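PDB 6YZG: surface-associated protein CshB from Streptococcus gordonii, which is a cell-wall-anchored streptococcal surface adhesin that binds fibronectin, seen here through its non-repetitive domain 2. Local coordinates for the interface of chains A and B. Sequence-based numbering; all coordinates share one arbitrary frame. Chains: chain A/B, Surface-associated protein CshB.

Contact 1: the interface of chains A and B. Residues chain A 240, 242-243, 245-246; chain B 158-160.
The side-chain amide of B:Asn159 lies against the start of a strand of the other chain, with the backbone N of A:Glu245 over one of its faces. This N–H donates to OD1 of B:Asn159 at 3.0 Å, but from 52° above the carbonyl plane, so the bond does not use a lone pair. At the nitrogen end of the same amide, ND2 of B:Asn159 meets the aliphatic CG of A:Glu245 at 3.5 Å. A:Glu245 is poorly ordered, so this side-chain contact is tentative and nothing rests on its carboxylate. CA of A:Ala243 comes within 3.4 Å of the amide oxygen OD1 of B:Asn159. The amide is brought up by a chi1 of 76°, which sets CG of B:Asn159 between its own N and carbonyl carbon. The backbone completes a two-point clasp, N of B:Asn159 donating to O of A:Glu245 at 3.1 Å.

A second pairing joins two threonine hydroxyls, OG1 of A:Thr240 and OG1 of B:Thr158, at 2.8 Å; the donor cannot be told from the heavy atoms. N of B:Gly160 donates to OG1 of B:Thr158, at 2.8 Å, helping to position that hydroxyl. The methyl CG2 of A:Thr240 packs beside CB of B:Thr158 as the two side chains overlap while running in opposing senses. In the fold, strand 153-158 of chain B ends here, pairing antiparallel with strand 245-252 of chain A beside the turn that follows strand 234-241.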
loop_
_atom_site.group_PDB
_atom_site.type_symbol
_atom_site.label_atom_id
_atom_site.label_comp_id
_atom_site.label_asym_id
_atom_site.label_seq_id
_atom_site.Cartn_x
_atom_site.Cartn_y
_atom_site.Cartn_z
ATOM N N THR A 240 -21.170 -9.995 11.806
ATOM C CA THR A 240 -21.585 -11.213 12.558
ATOM C C THR A 240 -22.762 -10.833 13.441
ATOM O O THR A 240 -22.748 -9.727 14.042
ATOM C CB THR A 240 -20.410 -11.831 13.323
ATOM O OG1 THR A 240 -20.900 -13.000 14.005
ATOM C CG2 THR A 240 -19.828 -10.907 14.382
ATOM N N GLY A 242 -25.572 -12.028 16.621
ATOM C CA GLY A 242 -25.740 -12.958 17.743
ATOM C C GLY A 242 -24.445 -13.402 18.356
ATOM O O GLY A 242 -24.373 -14.516 18.901
ATOM N N ALA A 243 -23.359 -12.635 18.223
ATOM C CA ALA A 243 -22.096 -12.936 18.905
ATOM C C ALA A 243 -22.173 -12.505 20.366
ATOM O O ALA A 243 -22.616 -11.371 20.623
ATOM C CB ALA A 243 -20.981 -12.219 18.215
ATOM N N GLU A 245 -18.977 -13.241 21.765
ATOM C CA GLU A 245 -17.487 -13.156 21.821
ATOM C C GLU A 245 -16.986 -12.826 20.418
ATOM O O GLU A 245 -17.453 -13.448 19.445
ATOM C CB GLU A 245 -16.858 -14.486 22.264
ATOM C CG GLU A 245 -17.380 -14.979 23.622
ATOM C CD GLU A 245 -16.685 -16.037 24.489
ATOM O OE1 GLU A 245 -15.652 -15.702 25.116
ATOM O OE2 GLU A 245 -17.279 -17.125 24.707
ATOM N N VAL A 246 -16.126 -11.822 20.316
ATOM C CA VAL A 246 -15.421 -11.556 19.057
ATOM C C VAL A 246 -13.965 -11.389 19.360
ATOM O O VAL A 246 -13.597 -10.894 20.443
ATOM C CB VAL A 246 -15.939 -10.318 18.341
ATOM C CG1 VAL A 246 -17.347 -10.513 17.862
ATOM C CG2 VAL A 246 -15.803 -9.093 19.144
ATOM N N THR B 158 -15.465 -14.917 15.618
ATOM C CA THR B 158 -16.780 -14.686 16.214
ATOM C C THR B 158 -17.344 -16.016 16.745
ATOM O O THR B 158 -17.035 -17.081 16.196
ATOM C CB THR B 158 -17.757 -14.103 15.181
ATOM O OG1 THR B 158 -19.009 -13.860 15.824
ATOM C CG2 THR B 158 -17.943 -14.977 13.942
ATOM N N ASN B 159 -18.209 -15.945 17.754
ATOM C CA ASN B 159 -19.053 -17.085 18.132
ATOM C C ASN B 159 -20.492 -16.825 17.719
ATOM O O ASN B 159 -21.377 -17.621 18.086
ATOM C CB ASN B 159 -18.914 -17.437 19.624
ATOM C CG ASN B 159 -19.648 -16.488 20.490
ATOM O OD1 ASN B 159 -20.086 -15.415 20.077
ATOM N ND2 ASN B 159 -19.764 -16.844 21.769
ATOM N N GLY B 160 -20.749 -15.823 16.892
ATOM C CA GLY B 160 -22.054 -15.576 16.274
ATOM C C GLY B 160 -22.146 -16.120 14.882
ATOM O O GLY B 160 -21.432 -17.083 14.531
#

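Contact 2: the interface of chains A and B. Residues chain A 248, 257-259; chain B 142-143, 154, 156.
Two phenylalanines, A:Phe248 and B:Phe156, meet edge to face in an intermolecular antiparallel beta-sheet of the CshA NR2 adhesin family. Their planes stand 62° apart and their centroids 5.3 Å. CD2 of B:Phe156 lies in the plane of the A:Phe248 ring, at its edge, and the nearest carbons are CE1 of A:Phe248 and CE2 of B:Phe156, at 3.6 Å. As directly paired residues of antiparallel strands 245-252 and 153-158, the two project from the same face, which brings the rings alongside each other. In A:Phe248, a chi1 of 180° turns the ring away from the backbone N, carrying its CD1–CE1 side to the neighbour. The methyl CB of B:Ala154 adds a lighter contact, 4.1 Å from CE1 of A:Phe248.

Further out, the thioether of B:Met142 bends at chi3 (87°), and its methyl CE touches CG of A:Met258 at 3.8 Å. That methyl also sits at the edge of the B:Phe156 ring, in its plane, so one methyl touches both the aromatic pair and A:Met258. From within chain A, CB of A:Met258 covers the centre of one face of A:Phe248, 3.5 Å above the ring plane, and so backs the ring on a face, while B:Phe156 is met at its edge. Backbone pairing fixes the register of the methionine-bearing strands, 258-263 of chain A and 139-144 of chain B: N of A:Met259 donates to O of B:Ala143 at 2.9 Å, and N of B:Ala143 returns a bond to O of A:Met259 at 3.1 Å.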
loop_
_atom_site.group_PDB
_atom_site.type_symbol
_atom_site.label_atom_id
_atom_site.label_comp_id
_atom_site.label_asym_id
_atom_site.label_seq_id
_atom_site.Cartn_x
_atom_site.Cartn_y
_atom_site.Cartn_z
ATOM N N PHE A 248 -9.905 -10.435 17.688
ATOM C CA PHE A 248 -9.134 -9.707 16.694
ATOM C C PHE A 248 -7.682 -10.048 16.940
ATOM O O PHE A 248 -7.199 -9.861 18.075
ATOM C CB PHE A 248 -9.379 -8.212 16.817
ATOM C CG PHE A 248 -8.620 -7.353 15.825
ATOM C CD1 PHE A 248 -9.006 -7.288 14.500
ATOM C CD2 PHE A 248 -7.495 -6.643 16.212
ATOM C CE1 PHE A 248 -8.346 -6.450 13.598
ATOM C CE2 PHE A 248 -6.855 -5.810 15.292
ATOM C CZ PHE A 248 -7.255 -5.751 13.984
ATOM N N ALA A 257 -4.971 -2.173 12.904
ATOM C CA ALA A 257 -5.862 -1.504 13.864
ATOM C C ALA A 257 -7.262 -2.078 13.811
ATOM O O ALA A 257 -7.774 -2.287 12.730
ATOM C CB ALA A 257 -5.887 -0.031 13.490
ATOM N N MET A 258 -7.885 -2.322 14.946
ATOM C CA MET A 258 -9.257 -2.853 14.982
ATOM C C MET A 258 -10.257 -1.716 14.880
ATOM O O MET A 258 -10.184 -0.752 15.650
ATOM C CB MET A 258 -9.493 -3.600 16.282
ATOM C CG MET A 258 -10.759 -4.408 16.287
ATOM S SD MET A 258 -11.185 -5.021 17.927
ATOM C CE MET A 258 -11.899 -3.533 18.590
ATOM N N MET A 259 -11.228 -1.903 14.021
ATOM C CA MET A 259 -12.456 -1.106 14.018
ATOM C C MET A 259 -13.607 -2.049 14.359
ATOM O O MET A 259 -13.678 -3.195 13.809
ATOM C CB MET A 259 -12.760 -0.548 12.638
ATOM C CG MET A 259 -11.650 0.383 12.191
ATOM S SD MET A 259 -11.891 1.113 10.581
ATOM C CE MET A 259 -13.396 2.052 10.859
ATOM N N MET B 142 -16.944 -5.390 11.698
ATOM C CA MET B 142 -15.508 -5.285 12.036
ATOM C C MET B 142 -14.690 -5.061 10.751
ATOM O O MET B 142 -15.107 -5.441 9.693
ATOM C CB MET B 142 -15.034 -6.524 12.834
ATOM C CG MET B 142 -15.432 -6.522 14.391
ATOM S SD MET B 142 -14.745 -7.988 15.182
ATOM C CE MET B 142 -13.174 -7.202 15.538
ATOM N N ALA B 143 -13.566 -4.364 10.910
ATOM C CA ALA B 143 -12.618 -4.111 9.821
ATOM C C ALA B 143 -11.261 -3.850 10.433
ATOM O O ALA B 143 -11.130 -3.537 11.616
ATOM C CB ALA B 143 -13.052 -2.898 8.983
ATOM N N ALA B 154 -4.349 -9.525 9.725
ATOM C CA ALA B 154 -5.429 -9.249 10.702
ATOM C C ALA B 154 -6.501 -10.311 10.495
ATOM O O ALA B 154 -6.964 -10.545 9.370
ATOM C CB ALA B 154 -5.949 -7.846 10.555
ATOM N N PHE B 156 -10.177 -12.027 12.221
ATOM C CA PHE B 156 -11.391 -11.752 12.999
ATOM C C PHE B 156 -12.076 -13.059 13.348
ATOM O O PHE B 156 -12.310 -13.870 12.420
ATOM C CB PHE B 156 -12.340 -10.878 12.182
ATOM C CG PHE B 156 -11.737 -9.611 11.613
ATOM C CD1 PHE B 156 -10.937 -9.714 10.479
ATOM C CD2 PHE B 156 -11.887 -8.378 12.238
ATOM C CE1 PHE B 156 -10.357 -8.585 9.930
ATOM C CE2 PHE B 156 -11.292 -7.242 11.685
ATOM C CZ PHE B 156 -10.528 -7.377 10.536
#

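Contact 3: the interface of chains A and B. Residues chain A 286-289; chain B 213-215.
The hydroxyl of B:Thr215 is turned towards A:Asn289 by a chi1 of 73°, which places OG1 between the backbone N and the carbonyl carbon of its own residue. From there OG1 of B:Thr215 donates to O of A:Asn289 at 2.8 Å, in the carbonyl plane and on a lone pair. N of B:Thr215 donates to the same oxygen, O of A:Asn289, at 2.9 Å and also in plane, so one residue grips this carbonyl with two bonds. The reverse bond runs from N of A:Asn289 to O of B:Pro213, at 3.0 Å, nearly straight at the hydrogen (168°), although the donor sits above the plane of the B:Pro213 carbonyl.

The pyrrolidine ring of B:Pro213 packs against main chain, its CB 3.5 Å from O of A:Ser286. In B:Asp214, CB sits 3.4 Å from O of A:Val287 and also meets CB of A:Ser286. The side chain of A:Thr288 stands roughly perpendicular to that of B:Pro213, its OG1 3.8 Å from CB of B:Pro213. Recognition thus rests largely on backbone groups. In the fold, both partners are loop: the stretch of chain A after helix 276-279 lies parallel to the segment of chain B that follows 3-10 helix 207-210, with A:Asn289 and B:Asp214 forming a short beta bridge.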
loop_
_atom_site.group_PDB
_atom_site.type_symbol
_atom_site.label_atom_id
_atom_site.label_comp_id
_atom_site.label_asym_id
_atom_site.label_seq_id
_atom_site.Cartn_x
_atom_site.Cartn_y
_atom_site.Cartn_z
ATOM N N SER A 286 -12.680 -21.716 8.690
ATOM C CA SER A 286 -13.031 -21.665 7.277
ATOM C C SER A 286 -12.733 -23.000 6.587
ATOM O O SER A 286 -11.747 -23.683 6.926
ATOM C CB SER A 286 -12.237 -20.562 6.612
ATOM O OG SER A 286 -12.157 -19.369 7.417
ATOM N N VAL A 287 -13.550 -23.373 5.608
ATOM C CA VAL A 287 -13.245 -24.574 4.792
ATOM C C VAL A 287 -11.925 -24.395 4.045
ATOM O O VAL A 287 -11.557 -23.296 3.663
ATOM C CB VAL A 287 -14.404 -24.843 3.813
ATOM C CG1 VAL A 287 -14.523 -23.704 2.868
ATOM C CG2 VAL A 287 -14.221 -26.148 3.076
ATOM N N THR A 288 -11.210 -25.505 3.838
ATOM C CA THR A 288 -10.066 -25.534 2.928
ATOM C C THR A 288 -10.536 -25.448 1.474
ATOM O O THR A 288 -11.295 -26.351 1.053
ATOM C CB THR A 288 -9.219 -26.763 3.263
ATOM O OG1 THR A 288 -8.755 -26.643 4.618
ATOM C CG2 THR A 288 -8.084 -26.864 2.275
ATOM N N ASN A 289 -10.223 -24.370 0.785
ATOM C CA ASN A 289 -10.679 -24.143 -0.612
ATOM C C ASN A 289 -9.499 -23.501 -1.336
ATOM O O ASN A 289 -9.234 -22.358 -1.122
ATOM C CB ASN A 289 -11.987 -23.335 -0.684
ATOM C CG ASN A 289 -12.606 -23.221 -2.070
ATOM O OD1 ASN A 289 -12.055 -23.722 -3.009
ATOM N ND2 ASN A 289 -13.729 -22.527 -2.191
ATOM N N PRO B 213 -7.603 -20.826 5.367
ATOM C CA PRO B 213 -7.780 -22.071 4.594
ATOM C C PRO B 213 -8.593 -21.848 3.328
ATOM O O PRO B 213 -8.472 -22.585 2.373
ATOM C CB PRO B 213 -8.621 -22.929 5.564
ATOM C CG PRO B 213 -8.312 -22.456 6.902
ATOM C CD PRO B 213 -8.094 -20.968 6.740
ATOM N N ASP B 214 -9.414 -20.797 3.306
ATOM C CA ASP B 214 -10.351 -20.450 2.212
ATOM C C ASP B 214 -9.687 -19.384 1.367
ATOM O O ASP B 214 -9.816 -18.188 1.621
ATOM C CB ASP B 214 -11.687 -20.014 2.804
ATOM C CG ASP B 214 -12.656 -19.538 1.776
ATOM O OD1 ASP B 214 -12.371 -19.595 0.546
ATOM O OD2 ASP B 214 -13.657 -18.947 2.221
ATOM N N THR B 215 -8.981 -19.827 0.318
ATOM C CA THR B 215 -8.257 -18.875 -0.574
ATOM C C THR B 215 -9.186 -18.100 -1.498
ATOM O O THR B 215 -8.748 -17.083 -2.094
ATOM C CB THR B 215 -7.190 -19.586 -1.423
ATOM O OG1 THR B 215 -7.829 -20.360 -2.439
ATOM C CG2 THR B 215 -6.308 -20.427 -0.567
#

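Contact 4: the interface of chains A and B. Residues chain A 259-262; chain B 139-142.
A:Met260 packs against B:Val140 and B:Met142 of the neighbouring strand, and its side chain can be followed atom by atom. CB lies 4.1 Å from O of B:Val141, just above the paired backbones. With chi1 at -177°, CG is directed away from the backbone N and settles against CG1 of B:Val140 at 3.9 Å. The same CG of A:Met260 meets CG of B:Met142 at 4.0 Å, the two methionines running alongside with the same heading. Rotation about CG–SD (chi3 -66°) bends the chain, bringing the methyl CE of A:Met260 to 4.2 Å from CE of B:Met142. The two methionines thus meet at CG and, more loosely, at their methyl ends.

The other branch of B:Val140 serves the aromatic neighbour: its CG2 lies 3.6 Å from CE2 of A:Phe262, so one valine touches the methionine with CG1 and the phenylalanine with CG2. Beneath these contacts, N of A:Gly261 donates to O of B:Val141 at 2.8 Å. N of B:Val141 answers with a bond to O of A:Gly261 at 2.9 Å, approaching 48° out of the carbonyl plane. Having no side chain, A:Gly261 lets CG2 of B:Val141 pack directly on its backbone. The site zips strand 258-263 of chain A antiparallel onto strand 139-144 of chain B, a continuous sheet that helps hold the chains together in the crystal; the structure alone does not show whether this is physiological.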
loop_
_atom_site.group_PDB
_atom_site.type_symbol
_atom_site.label_atom_id
_atom_site.label_comp_id
_atom_site.label_asym_id
_atom_site.label_seq_id
_atom_site.Cartn_x
_atom_site.Cartn_y
_atom_site.Cartn_z
ATOM N N MET A 259 -11.228 -1.903 14.021
ATOM C CA MET A 259 -12.456 -1.106 14.018
ATOM C C MET A 259 -13.607 -2.049 14.359
ATOM O O MET A 259 -13.678 -3.195 13.809
ATOM C CB MET A 259 -12.760 -0.548 12.638
ATOM C CG MET A 259 -11.650 0.383 12.191
ATOM S SD MET A 259 -11.891 1.113 10.581
ATOM C CE MET A 259 -13.396 2.052 10.859
ATOM N N MET A 260 -14.515 -1.612 15.199
ATOM C CA MET A 260 -15.680 -2.440 15.592
ATOM C C MET A 260 -16.880 -1.504 15.648
ATOM O O MET A 260 -16.771 -0.414 16.248
ATOM C CB MET A 260 -15.522 -3.135 16.931
ATOM C CG MET A 260 -16.732 -4.039 17.260
ATOM S SD MET A 260 -16.630 -4.700 18.977
ATOM C CE MET A 260 -15.218 -5.756 18.894
ATOM N N GLY A 261 -18.002 -1.910 15.094
ATOM C CA GLY A 261 -19.229 -1.136 15.144
ATOM C C GLY A 261 -20.412 -2.042 15.324
ATOM O O GLY A 261 -20.313 -3.277 15.360
ATOM N N PHE A 262 -21.530 -1.390 15.591
ATOM C CA PHE A 262 -22.808 -2.066 15.822
ATOM C C PHE A 262 -23.850 -1.435 14.921
ATOM O O PHE A 262 -23.898 -0.199 14.798
ATOM C CB PHE A 262 -23.195 -1.973 17.280
ATOM C CG PHE A 262 -22.347 -2.768 18.222
ATOM C CD1 PHE A 262 -21.045 -2.390 18.566
ATOM C CD2 PHE A 262 -22.787 -3.988 18.702
ATOM C CE1 PHE A 262 -20.273 -3.214 19.365
ATOM C CE2 PHE A 262 -22.056 -4.771 19.581
ATOM C CZ PHE A 262 -20.762 -4.395 19.895
ATOM N N THR B 139 -25.728 -6.934 16.178
ATOM C CA THR B 139 -25.228 -7.006 14.791
ATOM C C THR B 139 -23.910 -6.249 14.794
ATOM O O THR B 139 -23.925 -5.004 14.939
ATOM C CB THR B 139 -26.205 -6.445 13.782
ATOM O OG1 THR B 139 -27.420 -7.216 13.827
ATOM C CG2 THR B 139 -25.642 -6.452 12.369
ATOM N N VAL B 140 -22.817 -6.965 14.699
ATOM C CA VAL B 140 -21.462 -6.421 14.900
ATOM C C VAL B 140 -20.762 -6.364 13.566
ATOM O O VAL B 140 -20.816 -7.329 12.799
ATOM C CB VAL B 140 -20.645 -7.280 15.837
ATOM C CG1 VAL B 140 -19.259 -6.753 15.966
ATOM C CG2 VAL B 140 -21.304 -7.369 17.198
ATOM N N VAL B 141 -20.159 -5.219 13.276
ATOM C CA VAL B 141 -19.315 -5.077 12.060
ATOM C C VAL B 141 -17.866 -4.854 12.483
ATOM O O VAL B 141 -17.619 -4.257 13.544
ATOM C CB VAL B 141 -19.760 -3.952 11.112
ATOM C CG1 VAL B 141 -21.080 -4.364 10.465
ATOM C CG2 VAL B 141 -19.854 -2.608 11.808
ATOM N N MET B 142 -16.944 -5.390 11.698
ATOM C CA MET B 142 -15.508 -5.285 12.036
ATOM C C MET B 142 -14.690 -5.061 10.751
ATOM O O MET B 142 -15.107 -5.441 9.693
ATOM C CB MET B 142 -15.034 -6.524 12.834
ATOM C CG MET B 142 -15.432 -6.522 14.391
ATOM S SD MET B 142 -14.745 -7.988 15.182
ATOM C CE MET B 142 -13.174 -7.202 15.538
#

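Contacts 2 and 4 are neighbours, their C-alpha centres about 9 Å apart, and share A:Met259 and B:Met142 on strands 258-263 and 139-144. Contact 1 lies about 13 Å from contact 2 and 10 Å from contact 4; strands 245-252 and 153-158 connect it with contact 2. Contact 3 stands apart, 20 to 23 Å from the others, where a later loop of chain A is tied to chain B. Two-fold symmetry repeats every contact. Late segments of each chain appear to add to the other's beta structure, which looks like strand exchange, though the structure alone does not show that the dimer forms on the cell surface.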